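Local structure of protein (hdlp (histone deacetylase-like protein)) (Aquifex aeolicus, 1C3P) at residues G158-H170 against F246-P259. The protein is a zinc-dependent homologue of the histone deacetylases that probably removes acetyl groups and binds the deacetylase inhibitors TSA and SAHA. Residues are numbered along the deposited sequence; the frame is centred on the assembly and turned at random.
Sequences GFKRILYIDLDAH and FEPEVYLLQLGTDP
Strands 162-166 and 250-254 run side by side as parallel neighbours, 14° apart, their backbones laddered from L163 N to V250 O through L167 N to Q254 O, in the eight-stranded parallel sheet of the arginase-like deacetylase fold. On one face I162 CG1 lies alongside V250 CG1 while I162 CG2 touches L252 CD1; on the other L163, its CG anti to the backbone N (chi1 167°), sets CD2 against P248 CG at 3.6 Å, and I165 CG2 meets L253 CD1. Beta-branched I162, I165 and V250 favour the extended backbone and, with the leucines, fill the space under helices 146-156 and 272-286.

At the N-terminal end E249 reaches over the incoming loop. Its OE1 accepts K160 N on the syn side at 2.5 Å and R161 N at 3.1 Å, both from the same face of the carboxylate. R161 lays its guanidinium across E249 CG, 3.3 Å from NH2, and sends NE in plane to E247 O (2.8 Å); a water links NH2 to E249 OE2, its long salt-bridge partner (3.7 Å) by charge alone. A leucine in place of E249 would probably leave the amides of K160 and R161 without their shared acceptor and the R161 guanidinium without its counter-charge.

At the C-terminal ends the loops bring together D168, H170 and D258, the zinc ligands of this protein. With the metal absent from this model, carboxylate oxygens D168 OD1 and D258 OD1 stand 2.9 Å apart. D258 OD1 takes A169 N, and its OD2 receives H170 ND1 in the imidazole plane at 3.0 Å.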
loop_
_atom_site.group_PDB
_atom_site.type_symbol
_atom_site.label_atom_id
_atom_site.label_comp_id
_atom_site.label_asym_id
_atom_site.label_seq_id
_atom_site.Cartn_x
_atom_site.Cartn_y
_atom_site.Cartn_z
ATOM N N GLY A 158 -21.003 11.227 -2.758
ATOM C CA GLY A 158 -21.181 12.280 -3.747
ATOM C C GLY A 158 -19.932 12.795 -4.440
ATOM O O GLY A 158 -20.002 13.717 -5.259
ATOM N N PHE A 159 -18.773 12.233 -4.123
ATOM C CA PHE A 159 -17.572 12.693 -4.803
ATOM C C PHE A 159 -17.600 12.176 -6.233
ATOM O O PHE A 159 -17.922 11.015 -6.460
ATOM C CB PHE A 159 -16.313 12.216 -4.079
ATOM C CG PHE A 159 -16.052 12.944 -2.790
ATOM C CD1 PHE A 159 -16.660 12.543 -1.601
ATOM C CD2 PHE A 159 -15.252 14.077 -2.785
ATOM C CE1 PHE A 159 -16.469 13.278 -0.424
ATOM C CE2 PHE A 159 -15.051 14.823 -1.620
ATOM C CZ PHE A 159 -15.658 14.427 -0.440
ATOM N N LYS A 160 -17.265 13.037 -7.187
ATOM C CA LYS A 160 -17.279 12.674 -8.602
ATOM C C LYS A 160 -15.922 12.722 -9.293
ATOM O O LYS A 160 -15.809 12.413 -10.485
ATOM C CB LYS A 160 -18.273 13.584 -9.332
ATOM C CG LYS A 160 -19.709 13.358 -8.883
ATOM C CD LYS A 160 -20.658 14.492 -9.273
ATOM C CE LYS A 160 -20.652 14.797 -10.763
ATOM N NZ LYS A 160 -19.370 15.416 -11.208
ATOM N N ARG A 161 -14.894 13.127 -8.558
ATOM C CA ARG A 161 -13.541 13.183 -9.111
ATOM C C ARG A 161 -12.586 12.715 -8.028
ATOM O O ARG A 161 -12.104 13.501 -7.213
ATOM C CB ARG A 161 -13.164 14.605 -9.547
ATOM C CG ARG A 161 -13.978 15.157 -10.719
ATOM C CD ARG A 161 -13.385 16.479 -11.205
ATOM N NE ARG A 161 -13.342 17.508 -10.168
ATOM C CZ ARG A 161 -14.398 18.183 -9.714
ATOM N NH1 ARG A 161 -15.609 17.949 -10.204
ATOM N NH2 ARG A 161 -14.245 19.091 -8.756
ATOM N N ILE A 162 -12.311 11.421 -8.021
ATOM C CA ILE A 162 -11.441 10.842 -7.001
ATOM C C ILE A 162 -10.152 10.328 -7.632
ATOM O O ILE A 162 -10.189 9.633 -8.624
ATOM C CB ILE A 162 -12.196 9.691 -6.326
ATOM C CG1 ILE A 162 -13.491 10.249 -5.732
ATOM C CG2 ILE A 162 -11.335 9.042 -5.268
ATOM C CD1 ILE A 162 -14.490 9.214 -5.320
ATOM N N LEU A 163 -9.011 10.684 -7.054
ATOM C CA LEU A 163 -7.739 10.250 -7.600
ATOM C C LEU A 163 -7.121 9.256 -6.646
ATOM O O LEU A 163 -7.158 9.458 -5.443
ATOM C CB LEU A 163 -6.799 11.456 -7.762
ATOM C CG LEU A 163 -5.311 11.210 -8.039
ATOM C CD1 LEU A 163 -5.153 10.557 -9.413
ATOM C CD2 LEU A 163 -4.543 12.516 -7.967
ATOM N N TYR A 164 -6.580 8.172 -7.185
ATOM C CA TYR A 164 -5.892 7.174 -6.372
ATOM C C TYR A 164 -4.463 7.088 -6.905
ATOM O O TYR A 164 -4.247 6.929 -8.110
ATOM C CB TYR A 164 -6.572 5.818 -6.503
ATOM C CG TYR A 164 -5.849 4.720 -5.761
ATOM C CD1 TYR A 164 -5.887 4.617 -4.366
ATOM C CD2 TYR A 164 -5.113 3.783 -6.470
ATOM C CE1 TYR A 164 -5.194 3.573 -3.713
ATOM C CE2 TYR A 164 -4.438 2.771 -5.846
ATOM C CZ TYR A 164 -4.476 2.659 -4.484
ATOM O OH TYR A 164 -3.797 1.587 -3.940
ATOM N N ILE A 165 -3.479 7.212 -6.017
ATOM C CA ILE A 165 -2.077 7.151 -6.419
ATOM C C ILE A 165 -1.455 5.975 -5.666
ATOM O O ILE A 165 -1.553 5.893 -4.441
ATOM C CB ILE A 165 -1.332 8.441 -6.053
ATOM C CG1 ILE A 165 -2.002 9.640 -6.734
ATOM C CG2 ILE A 165 0.135 8.316 -6.435
ATOM C CD1 ILE A 165 -1.543 11.000 -6.183
ATOM N N ASP A 166 -0.812 5.084 -6.407
ATOM C CA ASP A 166 -0.240 3.873 -5.833
ATOM C C ASP A 166 1.282 3.827 -5.985
ATOM O O ASP A 166 1.819 3.593 -7.074
ATOM C CB ASP A 166 -0.925 2.661 -6.513
ATOM C CG ASP A 166 -0.605 1.337 -5.836
ATOM O OD1 ASP A 166 0.578 0.944 -5.849
ATOM O OD2 ASP A 166 -1.546 0.695 -5.296
ATOM N N LEU A 167 1.996 4.041 -4.885
ATOM C CA LEU A 167 3.456 4.041 -4.941
ATOM C C LEU A 167 4.123 2.715 -4.605
ATOM O O LEU A 167 5.354 2.626 -4.556
ATOM C CB LEU A 167 4.011 5.151 -4.037
ATOM C CG LEU A 167 3.530 6.546 -4.467
ATOM C CD1 LEU A 167 4.239 7.598 -3.630
ATOM C CD2 LEU A 167 3.824 6.786 -5.957
ATOM N N ASP A 168 3.304 1.698 -4.365
ATOM C CA ASP A 168 3.793 0.348 -4.076
ATOM C C ASP A 168 4.578 -0.098 -5.315
ATOM O O ASP A 168 4.229 0.287 -6.424
ATOM C CB ASP A 168 2.600 -0.589 -3.886
ATOM C CG ASP A 168 2.995 -1.941 -3.350
ATOM O OD1 ASP A 168 3.353 -2.015 -2.159
ATOM O OD2 ASP A 168 2.959 -2.929 -4.114
ATOM N N ALA A 169 5.603 -0.932 -5.118
ATOM C CA ALA A 169 6.451 -1.429 -6.210
ATOM C C ALA A 169 5.739 -2.418 -7.140
ATOM O O ALA A 169 6.332 -2.903 -8.102
ATOM C CB ALA A 169 7.742 -2.076 -5.632
ATOM N N HIS A 170 4.480 -2.732 -6.838
ATOM C CA HIS A 170 3.705 -3.630 -7.691
ATOM C C HIS A 170 2.439 -2.906 -8.128
ATOM O O HIS A 170 1.895 -2.086 -7.388
ATOM C CB HIS A 170 3.312 -4.923 -6.957
ATOM C CG HIS A 170 4.476 -5.757 -6.528
ATOM N ND1 HIS A 170 5.192 -5.510 -5.376
ATOM C CD2 HIS A 170 5.066 -6.824 -7.119
ATOM C CE1 HIS A 170 6.172 -6.390 -5.275
ATOM N NE2 HIS A 170 6.119 -7.198 -6.320
ATOM N N PHE A 246 -6.723 15.929 -14.818
ATOM C CA PHE A 246 -7.681 15.617 -13.758
ATOM C C PHE A 246 -7.525 16.534 -12.544
ATOM O O PHE A 246 -6.425 16.684 -12.018
ATOM C CB PHE A 246 -7.447 14.153 -13.342
ATOM C CG PHE A 246 -8.582 13.529 -12.572
ATOM C CD1 PHE A 246 -9.766 13.181 -13.208
ATOM C CD2 PHE A 246 -8.435 13.232 -11.222
ATOM C CE1 PHE A 246 -10.794 12.534 -12.511
ATOM C CE2 PHE A 246 -9.455 12.587 -10.512
ATOM C CZ PHE A 246 -10.630 12.237 -11.153
ATOM N N GLU A 247 -8.620 17.156 -12.110
ATOM C CA GLU A 247 -8.613 18.027 -10.923
ATOM C C GLU A 247 -9.399 17.283 -9.842
ATOM O O GLU A 247 -10.621 17.407 -9.746
ATOM C CB GLU A 247 -9.286 19.376 -11.212
ATOM C CG GLU A 247 -8.439 20.390 -11.992
ATOM C CD GLU A 247 -8.166 19.994 -13.439
ATOM O OE1 GLU A 247 -7.549 18.934 -13.671
ATOM O OE2 GLU A 247 -8.565 20.753 -14.352
ATOM N N PRO A 248 -8.698 16.531 -8.977
ATOM C CA PRO A 248 -9.331 15.751 -7.912
ATOM C C PRO A 248 -10.088 16.553 -6.867
ATOM O O PRO A 248 -9.671 17.652 -6.513
ATOM C CB PRO A 248 -8.143 15.019 -7.277
ATOM C CG PRO A 248 -7.105 14.996 -8.390
ATOM C CD PRO A 248 -7.234 16.415 -8.865
ATOM N N GLU A 249 -11.196 15.991 -6.387
ATOM C CA GLU A 249 -11.974 16.607 -5.315
ATOM C C GLU A 249 -11.341 16.032 -4.064
ATOM O O GLU A 249 -11.377 16.624 -2.982
ATOM C CB GLU A 249 -13.441 16.173 -5.351
ATOM C CG GLU A 249 -14.216 16.641 -6.575
ATOM C CD GLU A 249 -15.668 16.218 -6.527
ATOM O OE1 GLU A 249 -15.927 15.008 -6.365
ATOM O OE2 GLU A 249 -16.556 17.092 -6.655
ATOM N N VAL A 250 -10.757 14.851 -4.228
ATOM C CA VAL A 250 -10.114 14.170 -3.123
ATOM C C VAL A 250 -9.231 13.066 -3.679
ATOM O O VAL A 250 -9.513 12.546 -4.747
ATOM C CB VAL A 250 -11.169 13.552 -2.159
ATOM C CG1 VAL A 250 -12.038 12.535 -2.878
ATOM C CG2 VAL A 250 -10.474 12.907 -0.995
ATOM N N TYR A 251 -8.158 12.732 -2.973
ATOM C CA TYR A 251 -7.271 11.668 -3.437
ATOM C C TYR A 251 -6.817 10.760 -2.292
ATOM O O TYR A 251 -6.809 11.162 -1.124
ATOM C CB TYR A 251 -6.036 12.271 -4.145
ATOM C CG TYR A 251 -4.908 12.722 -3.224
ATOM C CD1 TYR A 251 -3.927 11.821 -2.801
ATOM C CD2 TYR A 251 -4.828 14.042 -2.769
ATOM C CE1 TYR A 251 -2.911 12.215 -1.958
ATOM C CE2 TYR A 251 -3.792 14.456 -1.907
ATOM C CZ TYR A 251 -2.847 13.536 -1.509
ATOM O OH TYR A 251 -1.836 13.885 -0.639
ATOM N N LEU A 252 -6.471 9.517 -2.639
ATOM C CA LEU A 252 -5.942 8.547 -1.683
ATOM C C LEU A 252 -4.584 8.145 -2.235
ATOM O O LEU A 252 -4.393 8.067 -3.455
ATOM C CB LEU A 252 -6.830 7.293 -1.564
ATOM C CG LEU A 252 -8.270 7.537 -1.125
ATOM C CD1 LEU A 252 -9.104 7.876 -2.343
ATOM C CD2 LEU A 252 -8.822 6.281 -0.471
ATOM N N LEU A 253 -3.651 7.900 -1.330
ATOM C CA LEU A 253 -2.271 7.550 -1.670
ATOM C C LEU A 253 -1.881 6.290 -0.919
ATOM O O LEU A 253 -2.060 6.221 0.296
ATOM C CB LEU A 253 -1.354 8.709 -1.241
ATOM C CG LEU A 253 0.160 8.539 -1.202
ATOM C CD1 LEU A 253 0.663 8.325 -2.625
ATOM C CD2 LEU A 253 0.809 9.806 -0.597
ATOM N N GLN A 254 -1.346 5.298 -1.628
ATOM C CA GLN A 254 -0.944 4.055 -0.975
ATOM C C GLN A 254 0.576 4.072 -0.944
ATOM O O GLN A 254 1.263 4.401 -1.930
ATOM C CB GLN A 254 -1.541 2.824 -1.705
ATOM C CG GLN A 254 -0.667 2.127 -2.713
ATOM C CD GLN A 254 -0.003 0.868 -2.161
ATOM O OE1 GLN A 254 -0.654 -0.175 -1.943
ATOM N NE2 GLN A 254 1.298 0.957 -1.931
ATOM N N LEU A 255 1.099 3.717 0.222
ATOM C CA LEU A 255 2.519 3.793 0.493
ATOM C C LEU A 255 3.218 2.514 0.889
ATOM O O LEU A 255 3.848 2.469 1.952
ATOM C CB LEU A 255 2.698 4.839 1.603
ATOM C CG LEU A 255 2.080 6.181 1.213
ATOM C CD1 LEU A 255 1.798 7.029 2.435
ATOM C CD2 LEU A 255 3.023 6.879 0.243
ATOM N N GLY A 256 3.132 1.478 0.056
ATOM C CA GLY A 256 3.825 0.242 0.388
ATOM C C GLY A 256 5.323 0.507 0.464
ATOM O O GLY A 256 5.839 1.368 -0.253
ATOM N N THR A 257 6.025 -0.230 1.324
ATOM C CA THR A 257 7.463 -0.033 1.476
ATOM C C THR A 257 8.289 -0.994 0.635
ATOM O O THR A 257 9.515 -0.986 0.709
ATOM C CB THR A 257 7.906 -0.163 2.963
ATOM O OG1 THR A 257 7.612 -1.477 3.448
ATOM C CG2 THR A 257 7.169 0.865 3.822
ATOM N N ASP A 258 7.635 -1.812 -0.185
ATOM C CA ASP A 258 8.404 -2.725 -1.007
ATOM C C ASP A 258 9.365 -2.100 -2.020
ATOM O O ASP A 258 10.190 -2.808 -2.584
ATOM C CB ASP A 258 7.514 -3.790 -1.672
ATOM C CG ASP A 258 6.319 -3.215 -2.391
ATOM O OD1 ASP A 258 6.237 -1.979 -2.539
ATOM O OD2 ASP A 258 5.458 -4.022 -2.815
ATOM N N PRO A 259 9.234 -0.798 -2.336
ATOM C CA PRO A 259 10.200 -0.239 -3.290
ATOM C C PRO A 259 11.635 -0.096 -2.730
ATOM O O PRO A 259 12.578 0.137 -3.482
ATOM C CB PRO A 259 9.576 1.114 -3.657
ATOM C CG PRO A 259 8.823 1.477 -2.402
ATOM C CD PRO A 259 8.147 0.173 -2.092
HETATM O O HOH W 1 -16.371 19.880 -6.581
#